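Replicase polyprotein 1a (Avian infectious bronchitis virus, PDB 3LD1) is of unestablished function in its nsp2a part, a piece of a coronavirus replicase polyprotein that also yields papain-like and 3C-like proteinases. Local coordinates at residues 1-6 / 72-77; 202-207 / 228-233; 259-264 / 347-352; 289-294 / 311-316. The protein carries 3 engineered substitutions. All blocks are in the same frame, centred on the assembly; numbering follows the deposited sequence.

How the interactions relate
Starting at the N terminus, interaction 1 pairs residues 1-6 with 72-77 and closes a loop of 65 residues, setting strand 74-76 beside strand 4-8 at one end of the elongated chain. Interaction 2, whose centre is about 38 Å from that of interaction 1, closes a short loop of 20 residues and joins helix 194-207 to the turn before helix 232-243, near the middle of the molecule. Interaction 3 closes 82 residues without a helix and ties the end of strand 258-260 to strand 345-355. Interaction 4 is nested in that loop, with its centre about 12 Å from that of interaction 3, and the two touch directly. Interactions 1 and 3 lie on opposite sides of the chain's centre.

Interaction 1. Residues 1-6 / 72-77; sequences LRDVIL and PAKVLK
Leu6 and Val75 pair in parallel where strand 4-6 meets strand 74-76, the axes approaching to 4.8 Å with N-to-C directions 39° apart. Leu6 uses both of its backbone groups: its N donates to Lys74 O at 2.9 Å, and its O accepts from Leu76 N at 3.0 Å. The same Leu6 O also receives a CA-H contact from Val75, whose CA is 3.3 Å away. Around this ladder the side chains divide by face. Leu6 CD1 lies 3.3 Å from Ala73 CB, the small alanine methyl letting the longer leucine branch lie against it, and Leu6 CB has Val75 CG2 4.3 Å away. Ile5 points to the other face, where it touches Phe59 of strand 57-64 and Ile88 and Phe89 of helix 82-89, a place fit for a bulky aliphatic chain. Lys74 starts on that face too, but its long chain bends at chi4 (99°) and carries NZ to Asp3 OD2, forming a surface salt bridge whose modelled length is too short to be taken literally. One residue bonding to the two neighbours of its partner is the signature of parallel pairing, here adding strand 74-76 as an edge strand, parallel to strand 4-8, in a four-stranded mixed sheet.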
# COMPACT_ATOMS: atom_id res chain seq x y z
N LEU A 1 -35.67 20.36 19.14
CA LEU A 1 -36.04 19.28 20.09
C LEU A 1 -36.32 17.99 19.28
O LEU A 1 -37.36 17.34 19.48
CB LEU A 1 -37.25 19.72 20.94
CG LEU A 1 -37.48 19.32 22.43
CD1 LEU A 1 -38.08 17.89 22.63
CD2 LEU A 1 -36.22 19.58 23.34
N ARG A 2 -35.39 17.64 18.38
CA ARG A 2 -35.46 16.37 17.59
C ARG A 2 -35.22 15.13 18.47
O ARG A 2 -34.67 15.23 19.58
CB ARG A 2 -34.43 16.33 16.46
CG ARG A 2 -33.74 17.65 16.16
CD ARG A 2 -32.54 17.39 15.26
NE ARG A 2 -32.93 16.59 14.10
CZ ARG A 2 -33.18 17.12 12.90
NH1 ARG A 2 -33.07 18.43 12.71
NH2 ARG A 2 -33.53 16.34 11.88
N ASP A 3 -35.63 13.96 17.96
CA ASP A 3 -35.36 12.68 18.67
C ASP A 3 -33.93 12.24 18.53
O ASP A 3 -33.38 12.16 17.40
CB ASP A 3 -36.22 11.55 18.16
CG ASP A 3 -37.64 11.68 18.59
OD1 ASP A 3 -38.03 12.79 19.02
OD2 ASP A 3 -38.36 10.67 18.49
N VAL A 4 -33.34 11.99 19.69
CA VAL A 4 -31.99 11.47 19.76
C VAL A 4 -32.12 9.94 19.92
O VAL A 4 -32.66 9.46 20.91
CB VAL A 4 -31.19 12.15 20.92
CG1 VAL A 4 -29.72 11.86 20.78
CG2 VAL A 4 -31.44 13.67 20.91
N ILE A 5 -31.69 9.18 18.90
CA ILE A 5 -31.78 7.72 18.95
C ILE A 5 -30.67 7.16 19.87
O ILE A 5 -29.49 7.33 19.60
CB ILE A 5 -31.83 7.07 17.52
CG1 ILE A 5 -33.09 7.55 16.78
CG2 ILE A 5 -31.76 5.51 17.59
CD1 ILE A 5 -32.87 8.80 16.00
N LEU A 6 -31.08 6.51 20.95
CA LEU A 6 -30.11 5.92 21.84
C LEU A 6 -29.63 4.51 21.38
O LEU A 6 -30.41 3.57 21.39
CB LEU A 6 -30.63 5.88 23.29
CG LEU A 6 -31.21 7.21 23.84
CD1 LEU A 6 -31.85 6.86 25.21
CD2 LEU A 6 -30.17 8.42 23.90
N PRO A 72 -39.03 8.48 27.86
CA PRO A 72 -39.08 7.41 26.84
C PRO A 72 -38.33 7.81 25.58
O PRO A 72 -38.62 8.84 24.94
CB PRO A 72 -40.59 7.21 26.59
CG PRO A 72 -41.21 7.51 27.93
CD PRO A 72 -40.38 8.72 28.44
N ALA A 73 -37.31 7.04 25.26
CA ALA A 73 -36.49 7.40 24.14
C ALA A 73 -36.80 6.36 23.08
O ALA A 73 -37.52 5.40 23.35
CB ALA A 73 -35.05 7.41 24.55
N LYS A 74 -36.30 6.56 21.87
CA LYS A 74 -36.19 5.44 20.94
C LYS A 74 -34.81 4.80 21.09
O LYS A 74 -33.79 5.48 20.99
CB LYS A 74 -36.45 5.90 19.52
CG LYS A 74 -37.76 6.65 19.37
CD LYS A 74 -38.07 6.91 17.92
CE LYS A 74 -39.52 7.28 17.71
NZ LYS A 74 -39.53 8.75 17.62
N VAL A 75 -34.81 3.50 21.36
CA VAL A 75 -33.60 2.72 21.66
C VAL A 75 -33.31 1.52 20.68
O VAL A 75 -34.16 0.64 20.52
CB VAL A 75 -33.63 2.12 23.12
CG1 VAL A 75 -32.37 1.31 23.41
CG2 VAL A 75 -33.83 3.19 24.16
N LEU A 76 -32.11 1.47 20.10
CA LEU A 76 -31.57 0.31 19.39
C LEU A 76 -30.73 -0.54 20.36
O LEU A 76 -29.63 -0.14 20.78
CB LEU A 76 -30.78 0.79 18.18
CG LEU A 76 -30.59 -0.27 17.12
CD1 LEU A 76 -31.94 -0.65 16.45
CD2 LEU A 76 -29.58 0.21 16.07
N LYS A 77 -31.27 -1.69 20.75
CA LYS A 77 -30.62 -2.56 21.69
C LYS A 77 -29.87 -3.70 21.00
O LYS A 77 -30.10 -3.95 19.82
CB LYS A 77 -31.69 -3.15 22.59
CG LYS A 77 -32.44 -2.04 23.39
CD LYS A 77 -33.29 -2.56 24.59
CE LYS A 77 -34.41 -3.55 24.10
NZ LYS A 77 -35.80 -2.97 24.24

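Interaction 2. Residues 202-207 / 228-233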
# COMPACT_ATOMS: atom_id res chain seq x y z
N LYS A 202 -7.86 -4.20 6.76
CA LYS A 202 -8.57 -2.97 6.37
C LYS A 202 -7.60 -1.78 6.42
O LYS A 202 -7.47 -1.02 5.47
CB LYS A 202 -9.77 -2.67 7.31
CG LYS A 202 -10.92 -3.72 7.37
CD LYS A 202 -11.87 -3.37 8.56
CE LYS A 202 -13.17 -4.20 8.45
NZ LYS A 202 -13.81 -4.31 9.81
N MET A 203 -6.88 -1.65 7.53
CA MET A 203 -5.96 -0.54 7.70
C MET A 203 -4.99 -0.53 6.51
O MET A 203 -4.78 0.50 5.87
CB MET A 203 -5.25 -0.61 9.03
CG MET A 203 -4.32 0.61 9.23
SD MET A 203 -2.77 0.42 8.24
CE MET A 203 -1.58 0.15 9.55
N ALA A 204 -4.48 -1.70 6.16
CA ALA A 204 -3.53 -1.79 5.09
C ALA A 204 -4.16 -1.50 3.75
O ALA A 204 -3.50 -0.87 2.88
CB ALA A 204 -2.85 -3.16 5.09
N PHE A 205 -5.41 -1.92 3.53
CA PHE A 205 -6.04 -1.61 2.20
C PHE A 205 -6.35 -0.08 2.08
O PHE A 205 -6.36 0.45 0.99
CB PHE A 205 -7.30 -2.45 1.88
CG PHE A 205 -7.01 -3.90 1.39
CD1 PHE A 205 -6.14 -4.15 0.34
CD2 PHE A 205 -7.66 -4.96 1.97
CE1 PHE A 205 -5.85 -5.40 -0.06
CE2 PHE A 205 -7.43 -6.24 1.56
CZ PHE A 205 -6.51 -6.48 0.52
N ALA A 206 -6.60 0.58 3.21
CA ALA A 206 -6.73 2.01 3.28
C ALA A 206 -5.39 2.60 2.92
O ALA A 206 -5.31 3.55 2.15
CB ALA A 206 -7.14 2.47 4.73
N LYS A 207 -4.30 2.01 3.43
CA LYS A 207 -3.04 2.72 3.30
C LYS A 207 -2.68 2.78 1.86
O LYS A 207 -1.99 3.70 1.43
CB LYS A 207 -1.89 2.17 4.14
CG LYS A 207 -0.65 3.10 4.14
CD LYS A 207 0.45 2.72 5.14
CE LYS A 207 1.75 3.55 4.98
NZ LYS A 207 2.89 2.89 5.72
N GLY A 228 4.16 0.35 6.71
CA GLY A 228 3.90 0.03 8.13
C GLY A 228 2.57 -0.69 8.27
O GLY A 228 1.67 -0.13 8.85
N THR A 229 2.41 -1.86 7.63
CA THR A 229 1.17 -2.62 7.69
C THR A 229 1.47 -4.09 7.73
O THR A 229 2.62 -4.53 7.52
CB THR A 229 0.34 -2.38 6.43
OG1 THR A 229 0.86 -3.15 5.32
CG2 THR A 229 0.31 -0.86 6.10
N CYS A 230 0.45 -4.87 7.95
CA CYS A 230 0.64 -6.29 7.89
C CYS A 230 1.01 -6.72 6.47
O CYS A 230 1.22 -7.88 6.20
CB CYS A 230 -0.63 -6.99 8.34
SG CYS A 230 -2.03 -6.80 7.19
N LEU A 231 1.06 -5.81 5.52
CA LEU A 231 1.49 -6.22 4.22
C LEU A 231 3.00 -6.00 4.08
O LEU A 231 3.55 -6.29 3.01
CB LEU A 231 0.73 -5.48 3.13
CG LEU A 231 -0.77 -5.80 3.02
CD1 LEU A 231 -1.51 -5.04 1.89
CD2 LEU A 231 -0.97 -7.29 2.81
N ALA A 232 3.69 -5.59 5.15
CA ALA A 232 5.17 -5.36 5.07
C ALA A 232 5.88 -6.58 4.62
O ALA A 232 6.96 -6.54 3.98
CB ALA A 232 5.78 -4.97 6.43
N SER A 233 5.30 -7.70 5.02
CA SER A 233 5.99 -8.92 4.77
C SER A 233 6.17 -9.09 3.23
O SER A 233 6.98 -9.90 2.78
CB SER A 233 5.22 -10.03 5.44
OG SER A 233 4.07 -10.33 4.66
O HOH W 1 1.55 2.39 8.85
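Ala204 turns its methyl from helix 194-207 toward Thr229, with CB 3.5 Å from Thr229 CB. Alanine suits the spot because a side chain this small lets the backbones draw in until the CA atoms of Ala204 and Thr229 are 5.4 Å apart. Thr229 divides its two branches between different tasks. A chi1 of 78° holds OG1 between its own N and carbonyl carbon, bonded within its own turn: it makes a capping bond with Leu231 N, though the position of that nitrogen is less sure, and also bonds Phe226 O. The methyl CG2 instead meets the helix, lying 3.7 Å from Lys207 CD and 4.0 Å from Met203 SD; both long side chains pass it at a slant. Met203, bent at chi2 and chi3, ends with CE 3.3 Å from Gly228 O. Leu231 CD1 also meets the Ala204 methyl at 3.9 Å, and Leu231 touches Phe181 of helix 174-185. Lys207 stretches out fully to place NZ beside Gly228 N, two donors that cannot bond each other. A water donates to Gly228 O at 2.5 Å and receives a weak bond from that NZ. The join therefore rests on apolar contact: no direct hydrogen bond crosses between the segments, and the one water bridge has a weak lysine leg.

Interaction 3. Residues 259-264 / 347-352; sequences AFFREA and LHDVHC
Arg262 N donates to Asp349 OD2 at 3.0 Å, entering on the syn lone pair with an angle of 155° at the hydrogen. The other carboxylate oxygen, OD1, accepts a hydrogen bond from a water 2.7 Å away, and that water accepts from Glu263 N. One aspartate thus serves two successive backbone N-H groups, directly and through water. Asp349 CG lies anti to its carbonyl carbon (chi1 -53°), with the carboxylate beside the loop of residues 261-263. Arg262 doubles back beside it: chi2 (107°) places CD 3.2 Å from Asp349 OD2, and NH1 makes a long salt bridge with the same oxygen. The edge of the guanidinium meets His348 O, which NH1 approaches to 2.5 Å in a weak, bent bond. His348 O also takes a weak bond from Val350 N, closing an inverse gamma turn centred on Asp349. A second water accepts from His348 N and donates to Glu263 OE2, while His348 NE2 is hydrogen-bonded to Thr291 OG1. Phe261 CB sits 3.5 Å from Asp349 OD1. On the apolar side Phe261 CD1 meets Leu347 CD2 at 3.9 Å, the two side chains crossing at about a right angle, and Ala264 CB meets Leu347 CD1 at 4.0 Å. A buried carboxylate held by one backbone N-H, a water and a nearby guanidinium is probably ionised, and these donors would compensate its charge.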
# COMPACT_ATOMS: atom_id res chain seq x y z
N ALA A 259 20.66 -2.47 -12.42
CA ALA A 259 21.49 -2.28 -11.23
C ALA A 259 20.77 -1.51 -10.12
O ALA A 259 20.05 -0.55 -10.40
CB ALA A 259 22.76 -1.57 -11.58
N PHE A 260 21.04 -1.89 -8.88
CA PHE A 260 20.26 -1.41 -7.80
C PHE A 260 21.19 -0.89 -6.74
O PHE A 260 21.78 -1.68 -5.99
CB PHE A 260 19.43 -2.57 -7.25
CG PHE A 260 18.30 -2.96 -8.14
CD1 PHE A 260 18.48 -3.88 -9.15
CD2 PHE A 260 17.04 -2.40 -7.98
CE1 PHE A 260 17.42 -4.21 -10.01
CE2 PHE A 260 15.97 -2.71 -8.85
CZ PHE A 260 16.15 -3.61 -9.86
N PHE A 261 21.29 0.44 -6.71
CA PHE A 261 22.21 1.17 -5.89
C PHE A 261 21.50 1.54 -4.61
O PHE A 261 20.38 1.11 -4.38
CB PHE A 261 22.61 2.38 -6.69
CG PHE A 261 23.73 2.10 -7.67
CD1 PHE A 261 23.49 2.07 -9.03
CD2 PHE A 261 25.03 1.81 -7.21
CE1 PHE A 261 24.52 1.76 -9.93
CE2 PHE A 261 26.04 1.52 -8.10
CZ PHE A 261 25.77 1.48 -9.47
N ARG A 262 22.12 2.33 -3.73
CA ARG A 262 21.51 2.54 -2.37
C ARG A 262 20.04 2.88 -2.49
O ARG A 262 19.23 2.31 -1.84
CB ARG A 262 22.23 3.63 -1.55
CG ARG A 262 23.02 3.14 -0.32
CD ARG A 262 24.51 3.20 -0.55
NE ARG A 262 25.26 4.27 0.17
CZ ARG A 262 25.43 5.54 -0.26
NH1 ARG A 262 24.82 5.99 -1.38
NH2 ARG A 262 26.18 6.38 0.47
N GLU A 263 19.75 3.78 -3.40
CA GLU A 263 18.51 4.54 -3.42
C GLU A 263 17.96 4.70 -4.77
O GLU A 263 17.11 5.52 -4.92
CB GLU A 263 18.78 5.95 -2.90
CG GLU A 263 18.88 6.03 -1.40
CD GLU A 263 19.59 7.32 -0.97
OE1 GLU A 263 19.15 7.94 0.06
OE2 GLU A 263 20.60 7.71 -1.69
N ALA A 264 18.42 3.95 -5.77
CA ALA A 264 17.91 4.08 -7.13
C ALA A 264 18.18 2.84 -7.97
O ALA A 264 19.16 2.10 -7.71
CB ALA A 264 18.52 5.30 -7.85
N LEU A 347 24.06 9.75 -8.51
CA LEU A 347 23.51 9.02 -7.38
C LEU A 347 24.44 9.09 -6.19
O LEU A 347 25.60 9.42 -6.36
CB LEU A 347 23.43 7.59 -7.79
CG LEU A 347 22.18 7.00 -8.41
CD1 LEU A 347 21.24 7.93 -9.29
CD2 LEU A 347 22.65 5.85 -9.16
N HIS A 348 23.98 8.77 -4.99
CA HIS A 348 24.90 9.01 -3.89
C HIS A 348 25.84 7.81 -3.51
O HIS A 348 26.34 7.76 -2.37
CB HIS A 348 24.16 9.52 -2.66
CG HIS A 348 23.29 10.70 -2.92
ND1 HIS A 348 22.11 10.92 -2.25
CD2 HIS A 348 23.43 11.75 -3.76
CE1 HIS A 348 21.56 12.05 -2.65
NE2 HIS A 348 22.33 12.56 -3.60
N ASP A 349 26.13 6.87 -4.42
CA ASP A 349 27.06 5.83 -4.03
C ASP A 349 28.53 6.20 -4.17
O ASP A 349 29.26 5.62 -4.98
CB ASP A 349 26.73 4.55 -4.72
CG ASP A 349 25.30 4.17 -4.50
OD1 ASP A 349 24.46 4.85 -5.09
OD2 ASP A 349 25.00 3.24 -3.71
N VAL A 350 28.95 7.16 -3.33
CA VAL A 350 30.21 7.80 -3.56
C VAL A 350 31.39 6.88 -3.27
O VAL A 350 31.48 6.32 -2.20
CB VAL A 350 30.31 9.12 -2.76
CG1 VAL A 350 31.63 9.83 -3.10
CG2 VAL A 350 29.17 10.05 -3.10
N HIS A 351 32.30 6.73 -4.24
CA HIS A 351 33.58 6.04 -4.02
C HIS A 351 34.81 6.98 -4.09
O HIS A 351 34.81 7.96 -4.83
CB HIS A 351 33.71 4.87 -5.00
CG HIS A 351 32.72 3.76 -4.77
ND1 HIS A 351 31.35 3.94 -4.85
CD2 HIS A 351 32.90 2.44 -4.47
CE1 HIS A 351 30.74 2.79 -4.60
NE2 HIS A 351 31.65 1.86 -4.34
N CYS A 352 35.87 6.67 -3.34
CA CYS A 352 37.09 7.46 -3.41
C CYS A 352 37.84 7.20 -4.68
O CYS A 352 37.82 6.06 -5.20
CB CYS A 352 38.02 7.10 -2.29
SG CYS A 352 37.29 7.27 -0.68
O HOH W 2 21.33 7.90 -4.67
O HOH W 3 21.80 5.51 -4.90

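Interaction 4. Residues 289-294 / 311-316; sequences KGTQVV and IPVESE
Ser315 O accepts from Val294 N at 2.7 Å, with an angle of 149° at the hydrogen, and the CA of Val293 adds a C-H contact to the same oxygen at 3.2 Å. The bond opens the parallel pairing of strand 291-298 with strand 316-322 in a mixed beta-sheet: Val294 faces Glu316 with their CA atoms 4.6 Å apart, and Val294 also bonds Gly317 through the backbone. Before this bridge the chains are further apart, at 6.7 Å between the CA atoms of Thr291 and Val313, and side chains fill the interval. Thr291 and Val313 slide past one another in opposite directions, Thr291 CB lying 4.0 Å from Val313 CG1. Threonine suits the place because it can pack its carbons here while its hydroxyl turns to His348. Val293, a compact branched residue, fits against Tyr328 and Ala346; Val313 shares both of these neighbours. At the strand pair itself, Val294 and Glu316 lie side by side pointing the same way on the surface. Glutamate suits the place because its CG packs against the valine while OE1 forms a salt bridge with Arg296. Earlier along the two segments, the Val293 and Val313 side chains cross at about a right angle, and Val293 CG1, anti to its carbonyl carbon (chi1 -69°), sits 3.9 Å from Val313 CG1 and 3.5 Å from Glu314 O.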
# COMPACT_ATOMS: atom_id res chain seq x y z
N LYS A 289 16.56 8.84 -5.73
CA LYS A 289 17.19 9.97 -5.08
C LYS A 289 18.59 10.13 -5.67
O LYS A 289 19.26 9.15 -6.02
CB LYS A 289 17.33 9.79 -3.56
CG LYS A 289 16.13 9.21 -2.79
CD LYS A 289 15.09 10.26 -2.47
CE LYS A 289 13.93 9.74 -1.62
NZ LYS A 289 14.38 9.71 -0.14
N GLY A 290 19.05 11.36 -5.70
CA GLY A 290 20.37 11.70 -6.16
C GLY A 290 20.53 13.22 -6.26
O GLY A 290 19.73 13.98 -5.70
N THR A 291 21.58 13.65 -6.95
CA THR A 291 21.95 15.04 -7.02
C THR A 291 22.01 15.43 -8.48
O THR A 291 22.65 14.77 -9.28
CB THR A 291 23.27 15.30 -6.25
OG1 THR A 291 23.04 15.02 -4.85
CG2 THR A 291 23.72 16.79 -6.36
N GLN A 292 21.28 16.48 -8.82
CA GLN A 292 21.38 17.09 -10.14
C GLN A 292 22.77 17.77 -10.19
O GLN A 292 23.10 18.56 -9.30
CB GLN A 292 20.25 18.12 -10.25
CG GLN A 292 20.21 18.92 -11.52
CD GLN A 292 19.83 18.03 -12.72
OE1 GLN A 292 19.02 17.09 -12.58
NE2 GLN A 292 20.47 18.28 -13.89
N VAL A 293 23.58 17.45 -11.20
CA VAL A 293 24.93 17.95 -11.32
C VAL A 293 25.21 18.58 -12.71
O VAL A 293 24.36 18.45 -13.63
CB VAL A 293 25.92 16.83 -11.15
CG1 VAL A 293 25.94 16.29 -9.66
CG2 VAL A 293 25.67 15.75 -12.25
N VAL A 294 26.38 19.24 -12.84
CA VAL A 294 26.93 19.67 -14.13
C VAL A 294 28.17 18.92 -14.55
O VAL A 294 29.12 18.84 -13.81
CB VAL A 294 27.40 21.15 -14.08
CG1 VAL A 294 28.03 21.58 -15.42
CG2 VAL A 294 26.23 22.10 -13.58
N ILE A 311 29.88 11.17 1.55
CA ILE A 311 29.96 12.63 1.58
C ILE A 311 29.09 13.17 0.46
O ILE A 311 28.79 12.45 -0.51
CB ILE A 311 31.44 13.21 1.45
CG1 ILE A 311 32.07 12.88 0.12
CG2 ILE A 311 32.35 12.78 2.59
CD1 ILE A 311 31.97 14.02 -0.76
N PRO A 312 28.69 14.44 0.61
CA PRO A 312 27.97 15.18 -0.40
C PRO A 312 28.56 15.07 -1.81
O PRO A 312 29.78 15.22 -2.04
CB PRO A 312 28.07 16.62 0.12
CG PRO A 312 28.01 16.46 1.62
CD PRO A 312 28.86 15.22 1.85
N VAL A 313 27.67 14.75 -2.74
CA VAL A 313 28.00 14.90 -4.10
C VAL A 313 28.10 16.40 -4.48
O VAL A 313 27.17 17.14 -4.28
CB VAL A 313 26.95 14.19 -4.95
CG1 VAL A 313 27.19 14.51 -6.44
CG2 VAL A 313 27.01 12.67 -4.67
N GLU A 314 29.23 16.82 -5.04
CA GLU A 314 29.38 18.17 -5.50
C GLU A 314 28.56 18.33 -6.77
O GLU A 314 28.52 17.41 -7.62
CB GLU A 314 30.86 18.49 -5.74
CG GLU A 314 31.69 18.55 -4.44
CD GLU A 314 31.05 19.51 -3.36
OE1 GLU A 314 30.90 20.73 -3.66
OE2 GLU A 314 30.64 19.06 -2.25
N SER A 315 27.94 19.50 -6.91
CA SER A 315 27.03 19.80 -8.02
C SER A 315 27.70 20.16 -9.37
O SER A 315 26.99 20.27 -10.41
CB SER A 315 26.04 20.89 -7.61
OG SER A 315 26.71 22.14 -7.56
N GLU A 316 29.04 20.30 -9.37
CA GLU A 316 29.78 20.45 -10.63
C GLU A 316 30.95 19.54 -10.61
O GLU A 316 31.65 19.45 -9.58
CB GLU A 316 30.34 21.87 -10.83
CG GLU A 316 29.28 22.96 -10.93
CD GLU A 316 29.79 24.18 -11.65
OE1 GLU A 316 30.86 24.14 -12.31
OE2 GLU A 316 29.08 25.19 -11.58